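Local structure of oxaloacetate acetyl hydrolase (Cryphonectria parasitica, 3LYE) at residues T56-L61 and D73-N77; K138-R142 and E179-R183. The protein is a TIM-barrel enzyme of the phosphoenolpyruvate phosphomutase family, found here as four chains with bound calcium ions. All coordinates share one frame; numbering follows the deposited sequence.

The two contacts lie in different sectors of one TIM barrel, whose parallel strands alternate with helices. Contact 1 comes first along the chain and is complete before contact 2 opens. It joins helix 53-61, which follows strand 49-51, to helix 71-82, which precedes strand 91-94. Contact 2 ties K138-R142, the end of the loop after strand 119-122 and the first residue of helix 142-158, to helix 177-189; strand 164-169 lies between these two helices in sequence. Their centres are 28 Å apart and their nearest atoms about 17 Å, so they do not touch. Contact 1 also meets neighbouring subunits, whereas no other chain of the assembly touches contact 2.

Contact 1: residues T56-L61 and D73-N77; sequences TTASRL and DMRDN
T56 and N77 reach toward each other from opposite directions where two helices of the TIM barrel, 53-61 and 71-82, pass almost at right angles, their short axes turned by 84°. N77 ND2 donates to T56 OG1 at 3.0 Å, with the oxygen close to the plane of the amide. T56 OG1 is also bonded to the carbonyl of T52 one helical turn back. Asparagine fits because its amide NH2 can serve two acceptors, T56 OG1 and Y33 O. Threonine suits this place because its other branch is an apolar methyl: T56 CG2, set anti to the backbone N, packs 3.8 Å from M74 SD. The methionine chain bends at chi2 and chi3 to bring its sulfur there, and its side chain also touches D96, a ligand of a calcium ion.

R60 slides past N77 in the opposite direction, laying CD 3.5 Å from N77 OD1. Its long chain crosses to helix 71-82, and a turn at chi3 (59°) sets the guanidinium with D76 CB over one face near the rim. D76 OD1 is 4.0 Å from R60 NH1 but well out of the guanidinium plane, so the two share only charge attraction. Such attraction may matter, because R60 NH1 of the second subunit lies close by with like charge. L61 sets its two methyls against the carboxylate of D73, whose OD2 accepts from Q70 N. The other oxygen reaches the arginine through water 1, which accepts from R60 NE at 2.8 Å and donates to D73 OD1 at 2.6 Å.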
ATOM      1  N   THR A  56      12.345  -8.187   6.043  1.00  7.60           N
ATOM      2  CA  THR A  56      11.194  -7.477   5.522  1.00  7.77           C
ATOM      3  C   THR A  56      10.093  -8.484   5.159  1.00  7.17           C
ATOM      4  O   THR A  56       8.916  -8.296   5.475  1.00  8.06           O
ATOM      5  CB  THR A  56      11.539  -6.581   4.364  1.00  7.31           C
ATOM      6  OG1 THR A  56      12.531  -5.596   4.695  1.00  8.78           O
ATOM      7  CG2 THR A  56      10.441  -6.078   3.714  1.00  6.06           C
ATOM      8  N   THR A  57      10.490  -9.587   4.526  1.00  7.03           N
ATOM      9  CA  THR A  57       9.533 -10.597   4.123  1.00  6.92           C
ATOM     10  C   THR A  57       8.865 -11.268   5.325  1.00  7.48           C
ATOM     11  O   THR A  57       7.640 -11.442   5.355  1.00  7.90           O
ATOM     12  CB  THR A  57      10.189 -11.647   3.213  1.00  8.27           C
ATOM     13  OG1 THR A  57      10.794 -10.982   2.085  1.00  9.95           O
ATOM     14  CG2 THR A  57       9.160 -12.579   2.655  1.00  9.30           C
ATOM     15  N   ALA A  58       9.674 -11.647   6.304  1.00  7.87           N
ATOM     16  CA  ALA A  58       9.125 -12.298   7.469  1.00  8.28           C
ATOM     17  C   ALA A  58       8.203 -11.389   8.247  1.00  8.27           C
ATOM     18  O   ALA A  58       7.127 -11.832   8.696  1.00  8.44           O
ATOM     19  CB  ALA A  58      10.254 -12.755   8.367  1.00  9.10           C
ATOM     20  N   SER A  59       8.615 -10.147   8.441  1.00  7.59           N
ATOM     21  CA  SER A  59       7.818  -9.229   9.248  1.00  6.97           C
ATOM     22  C   SER A  59       6.615  -8.616   8.558  1.00  6.86           C
ATOM     23  O   SER A  59       5.517  -8.624   9.117  1.00  7.60           O
ATOM     24  CB  SER A  59       8.753  -8.168   9.806  1.00  7.56           C
ATOM     25  OG  SER A  59       8.096  -7.237  10.659  1.00  8.14           O
ATOM     26  N   ARG A  60       6.826  -8.078   7.366  1.00  7.59           N
ATOM     27  CA  ARG A  60       5.718  -7.483   6.662  1.00  7.72           C
ATOM     28  C   ARG A  60       4.787  -8.451   6.011  1.00  8.28           C
ATOM     29  O   ARG A  60       3.587  -8.152   5.861  1.00  9.69           O
ATOM     30  CB  ARG A  60       6.200  -6.496   5.610  1.00 11.47           C
ATOM     31  CG  ARG A  60       6.721  -5.279   6.211  1.00 18.66           C
ATOM     32  CD  ARG A  60       7.076  -4.243   5.142  1.00 25.38           C
ATOM     33  NE  ARG A  60       5.949  -3.840   4.297  1.00 29.53           N
ATOM     34  CZ  ARG A  60       5.237  -2.725   4.465  1.00 31.15           C
ATOM     35  NH1 ARG A  60       4.231  -2.417   3.647  1.00 32.60           N
ATOM     36  NH2 ARG A  60       5.527  -1.914   5.462  1.00 29.78           N
ATOM     37  N   LEU A  61       5.295  -9.607   5.615  1.00  8.10           N
ATOM     38  CA  LEU A  61       4.453 -10.591   4.922  1.00  8.39           C
ATOM     39  C   LEU A  61       4.263 -11.929   5.604  1.00  8.59           C
ATOM     40  O   LEU A  61       3.395 -12.692   5.220  1.00  9.32           O
ATOM     41  CB  LEU A  61       5.018 -10.831   3.511  1.00  8.64           C
ATOM     42  CG  LEU A  61       5.157  -9.584   2.630  1.00  9.79           C
ATOM     43  CD1 LEU A  61       5.770  -9.932   1.276  1.00 11.64           C
ATOM     44  CD2 LEU A  61       3.819  -8.916   2.467  1.00 11.74           C
ATOM     45  N   ASP A  73       6.788  -3.877  -1.538  1.00 10.13           N
ATOM     46  CA  ASP A  73       7.094  -4.217  -0.157  1.00  9.64           C
ATOM     47  C   ASP A  73       8.420  -3.680   0.334  1.00  8.01           C
ATOM     48  O   ASP A  73       8.573  -3.184   1.444  1.00  8.99           O
ATOM     49  CB  ASP A  73       7.093  -5.736  -0.001  1.00 10.64           C
ATOM     50  CG  ASP A  73       5.850  -6.370  -0.579  1.00 13.58           C
ATOM     51  OD1 ASP A  73       4.803  -6.237   0.060  1.00 14.92           O
ATOM     52  OD2 ASP A  73       5.948  -7.052  -1.629  1.00 13.56           O
ATOM     53  N   MET A  74       9.405  -3.844  -0.528  1.00  8.10           N
ATOM     54  CA  MET A  74      10.752  -3.386  -0.204  1.00  7.84           C
ATOM     55  C   MET A  74      10.873  -1.888  -0.130  1.00  7.79           C
ATOM     56  O   MET A  74      11.446  -1.361   0.818  1.00  8.28           O
ATOM     57  CB  MET A  74      11.746  -4.004  -1.195  1.00  7.52           C
ATOM     58  CG  MET A  74      11.812  -5.518  -1.110  1.00  8.21           C
ATOM     59  SD  MET A  74      12.439  -6.197   0.434  1.00  8.38           S
ATOM     60  CE  MET A  74      14.170  -5.749   0.255  1.00  8.99           C
ATOM     61  N   ARG A  75      10.306  -1.197  -1.099  1.00  8.86           N
ATOM     62  CA  ARG A  75      10.373   0.242  -1.073  1.00  8.60           C
ATOM     63  C   ARG A  75       9.574   0.770   0.112  1.00  8.61           C
ATOM     64  O   ARG A  75      10.005   1.697   0.774  1.00  9.35           O
ATOM     65  CB  ARG A  75       9.831   0.844  -2.371  1.00  9.25           C
ATOM     66  CG  ARG A  75       9.975   2.353  -2.389  1.00 10.93           C
ATOM     67  CD  ARG A  75       8.897   3.123  -3.045  1.00 14.13           C
ATOM     68  NE  ARG A  75       9.131   4.560  -2.847  1.00 16.22           N
ATOM     69  CZ  ARG A  75       8.305   5.525  -3.235  1.00 17.06           C
ATOM     70  NH1 ARG A  75       8.564   6.818  -2.993  1.00 19.50           N
ATOM     71  NH2 ARG A  75       7.206   5.194  -3.883  1.00 18.76           N
ATOM     72  N   ASP A  76       8.404   0.205   0.376  1.00  9.45           N
ATOM     73  CA  ASP A  76       7.639   0.723   1.500  1.00 10.53           C
ATOM     74  C   ASP A  76       8.378   0.585   2.808  1.00  8.19           C
ATOM     75  O   ASP A  76       8.370   1.500   3.634  1.00  8.63           O
ATOM     76  CB  ASP A  76       6.278   0.048   1.588  1.00 13.80           C
ATOM     77  CG  ASP A  76       5.286   0.629   0.589  1.00 25.13           C
ATOM     78  OD1 ASP A  76       4.127   0.176   0.599  1.00 31.53           O
ATOM     79  OD2 ASP A  76       5.674   1.530  -0.195  1.00 28.89           O
ATOM     80  N   ASN A  77       9.022  -0.554   3.042  1.00  7.61           N
ATOM     81  CA  ASN A  77       9.739  -0.729   4.296  1.00  8.13           C
ATOM     82  C   ASN A  77      10.961   0.173   4.353  1.00  8.14           C
ATOM     83  O   ASN A  77      11.260   0.739   5.394  1.00  8.65           O
ATOM     84  CB  ASN A  77      10.103  -2.197   4.487  1.00  7.21           C
ATOM     85  CG  ASN A  77      10.160  -2.618   5.940  1.00  7.80           C
ATOM     86  OD1 ASN A  77       9.389  -2.144   6.771  1.00 11.60           O
ATOM     87  ND2 ASN A  77      11.033  -3.547   6.237  1.00  8.41           N
TER
HETATM   88  O   HOH W   1       4.440  -4.992   2.289  1.00 23.35           O

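Contact 2: residues K138-R142 and E179-R183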
ATOM      1  N   LYS A 138      21.669 -20.546  -8.039  1.00 36.16           N
ATOM      2  CA  LYS A 138      21.892 -20.261  -9.450  1.00 33.11           C
ATOM      3  C   LYS A 138      22.050 -18.816  -9.810  1.00 30.55           C
ATOM      4  O   LYS A 138      21.325 -17.974  -9.308  1.00 31.04           O
ATOM      5  CB  LYS A 138      20.669 -20.744 -10.217  1.00 34.63           C
ATOM      6  CG  LYS A 138      20.975 -21.426 -11.524  1.00 39.23           C
ATOM      7  CD  LYS A 138      21.592 -22.788 -11.276  1.00 42.49           C
ATOM      8  CE  LYS A 138      21.466 -23.695 -12.490  1.00 44.97           C
ATOM      9  NZ  LYS A 138      22.134 -23.146 -13.714  1.00 45.70           N
ATOM     10  N   VAL A 139      22.979 -18.537 -10.719  1.00 25.83           N
ATOM     11  CA  VAL A 139      23.198 -17.159 -11.144  1.00 23.14           C
ATOM     12  C   VAL A 139      23.015 -17.027 -12.647  1.00 23.18           C
ATOM     13  O   VAL A 139      23.128 -17.998 -13.398  1.00 27.01           O
ATOM     14  CB  VAL A 139      24.593 -16.638 -10.779  1.00 21.44           C
ATOM     15  CG1 VAL A 139      24.757 -16.564  -9.286  1.00 22.12           C
ATOM     16  CG2 VAL A 139      25.691 -17.458 -11.441  1.00 21.57           C
ATOM     17  N   VAL A 140      22.746 -15.798 -13.077  1.00 19.90           N
ATOM     18  CA  VAL A 140      22.552 -15.515 -14.486  1.00 19.46           C
ATOM     19  C   VAL A 140      23.931 -15.360 -15.108  1.00 18.82           C
ATOM     20  O   VAL A 140      24.947 -15.396 -14.419  1.00 21.05           O
ATOM     21  CB  VAL A 140      21.727 -14.222 -14.719  1.00 19.01           C
ATOM     22  CG1 VAL A 140      20.312 -14.364 -14.153  1.00 20.00           C
ATOM     23  CG2 VAL A 140      22.436 -12.998 -14.126  1.00 16.76           C
ATOM     24  N   SER A 141      23.975 -15.242 -16.427  1.00 18.18           N
ATOM     25  CA  SER A 141      25.243 -15.073 -17.097  1.00 18.81           C
ATOM     26  C   SER A 141      25.892 -13.736 -16.706  1.00 18.62           C
ATOM     27  O   SER A 141      25.232 -12.816 -16.229  1.00 17.81           O
ATOM     28  CB  SER A 141      25.032 -15.106 -18.601  1.00 19.47           C
ATOM     29  OG  SER A 141      24.362 -13.951 -19.027  1.00 20.65           O
ATOM     30  N   ARG A 142      27.186 -13.613 -16.952  1.00 20.72           N
ATOM     31  CA  ARG A 142      27.887 -12.399 -16.620  1.00 19.79           C
ATOM     32  C   ARG A 142      27.248 -11.218 -17.358  1.00 18.58           C
ATOM     33  O   ARG A 142      26.981 -10.153 -16.777  1.00 17.92           O
ATOM     34  CB  ARG A 142      29.362 -12.525 -16.968  1.00 23.05           C
ATOM     35  CG  ARG A 142      30.143 -11.377 -16.413  1.00 26.44           C
ATOM     36  CD  ARG A 142      31.620 -11.463 -16.700  1.00 29.67           C
ATOM     37  NE  ARG A 142      32.268 -12.678 -16.228  1.00 30.30           N
ATOM     38  CZ  ARG A 142      33.509 -13.007 -16.574  1.00 35.12           C
ATOM     39  NH1 ARG A 142      34.191 -12.206 -17.377  1.00 37.05           N
ATOM     40  NH2 ARG A 142      34.067 -14.124 -16.141  1.00 35.01           N
ATOM     41  N   GLU A 179      35.518 -16.621 -10.856  1.00 23.05           N
ATOM     42  CA  GLU A 179      34.352 -16.068 -11.534  1.00 22.99           C
ATOM     43  C   GLU A 179      33.793 -14.894 -10.726  1.00 22.33           C
ATOM     44  O   GLU A 179      33.430 -13.879 -11.303  1.00 23.94           O
ATOM     45  CB  GLU A 179      33.280 -17.132 -11.718  1.00 24.69           C
ATOM     46  CG  GLU A 179      31.996 -16.658 -12.363  1.00 26.48           C
ATOM     47  CD  GLU A 179      32.196 -16.099 -13.750  1.00 32.01           C
ATOM     48  OE1 GLU A 179      31.386 -15.276 -14.208  1.00 31.76           O
ATOM     49  OE2 GLU A 179      33.164 -16.500 -14.405  1.00 35.25           O
ATOM     50  N   CYS A 180      33.757 -15.025  -9.400  1.00 20.80           N
ATOM     51  CA  CYS A 180      33.242 -13.953  -8.554  1.00 19.61           C
ATOM     52  C   CYS A 180      34.074 -12.711  -8.723  1.00 19.56           C
ATOM     53  O   CYS A 180      33.533 -11.624  -8.883  1.00 19.51           O
ATOM     54  CB  CYS A 180      33.265 -14.339  -7.078  1.00 19.73           C
ATOM     55  SG  CYS A 180      32.005 -15.521  -6.629  1.00 22.26           S
ATOM     56  N   ILE A 181      35.392 -12.869  -8.694  1.00 19.89           N
ATOM     57  CA  ILE A 181      36.306 -11.748  -8.840  1.00 20.18           C
ATOM     58  C   ILE A 181      36.137 -11.079 -10.208  1.00 19.76           C
ATOM     59  O   ILE A 181      36.091  -9.844 -10.308  1.00 19.30           O
ATOM     60  CB  ILE A 181      37.778 -12.208  -8.640  1.00 19.68           C
ATOM     61  CG1 ILE A 181      37.992 -12.740  -7.210  1.00 21.66           C
ATOM     62  CG2 ILE A 181      38.733 -11.073  -8.874  1.00 20.97           C
ATOM     63  CD1 ILE A 181      37.504 -11.796  -6.093  1.00 21.21           C
ATOM     64  N   GLU A 182      36.006 -11.872 -11.264  1.00 20.50           N
ATOM     65  CA  GLU A 182      35.843 -11.291 -12.597  1.00 21.89           C
ATOM     66  C   GLU A 182      34.496 -10.558 -12.694  1.00 20.85           C
ATOM     67  O   GLU A 182      34.391  -9.514 -13.348  1.00 20.11           O
ATOM     68  CB  GLU A 182      36.017 -12.365 -13.670  1.00 25.11           C
ATOM     69  CG  GLU A 182      37.412 -13.032 -13.621  1.00 30.11           C
ATOM     70  CD  GLU A 182      37.674 -13.980 -14.773  1.00 39.54           C
ATOM     71  OE1 GLU A 182      36.739 -14.219 -15.563  1.00 42.87           O
ATOM     72  OE2 GLU A 182      38.814 -14.488 -14.887  1.00 41.91           O
ATOM     73  N   ARG A 183      33.464 -11.086 -12.053  1.00 19.47           N
ATOM     74  CA  ARG A 183      32.151 -10.430 -12.088  1.00 18.89           C
ATOM     75  C   ARG A 183      32.172  -9.103 -11.352  1.00 17.71           C
ATOM     76  O   ARG A 183      31.563  -8.140 -11.780  1.00 17.53           O
ATOM     77  CB  ARG A 183      31.078 -11.302 -11.460  1.00 20.21           C
ATOM     78  CG  ARG A 183      30.648 -12.393 -12.355  1.00 21.70           C
ATOM     79  CD  ARG A 183      29.596 -13.325 -11.757  1.00 21.85           C
ATOM     80  NE  ARG A 183      29.250 -14.299 -12.770  1.00 21.23           N
ATOM     81  CZ  ARG A 183      28.030 -14.601 -13.196  1.00 19.67           C
ATOM     82  NH1 ARG A 183      26.954 -14.083 -12.634  1.00 18.62           N
ATOM     83  NH2 ARG A 183      27.882 -15.471 -14.182  1.00 21.11           N
TER
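Residues V139 to S141 run in an extended, irregular path, and the chain turns helical at R142; E179-R183 is already regular helix. The backbones come nearest at R142 and R183, whose CA atoms are 6.5 Å apart. S141 is the N-cap of helix 142-158, its OG accepting from E144 N, a role that serine's short hydroxyl fills well.

R183 reaches the loop with a chain extended from CG to NE and grips one carbonyl end-on. Its NH2 is 2.9 Å from V140 O and its NH1 3.0 Å from the same atom, with the oxygen almost exactly in the guanidinium plane. The flat guanidinium lies between V139 CG2 on one face and R142 CA, near the rim, on the other. R183 NE points to E179 OE1, one turn earlier on the helix, in a bond of 2.8 Å, while NH1 also pairs with D124, which shares backbone hydrogen bonds with V140. These partners together fix the rotation of the group.

R142 comes across from the other helix, bent at chi3 (-57°) so that its NH2 falls between two carboxylates. E179 OE2, 3.1 Å from R142 NH2, sits at the guanidinium edge and is met on its syn side, though 32° out of the carboxylate plane. E182 OE1 approaches R142 NH2 to 2.7 Å by its anti lone pair, from 30° out of the guanidinium plane, its carboxylate nearly perpendicular to the guanidinium and its CB over one face. The result is a four-residue salt-bridge network joining the start of helix 142-158 to helix 177-189 on the outside of a TIM barrel.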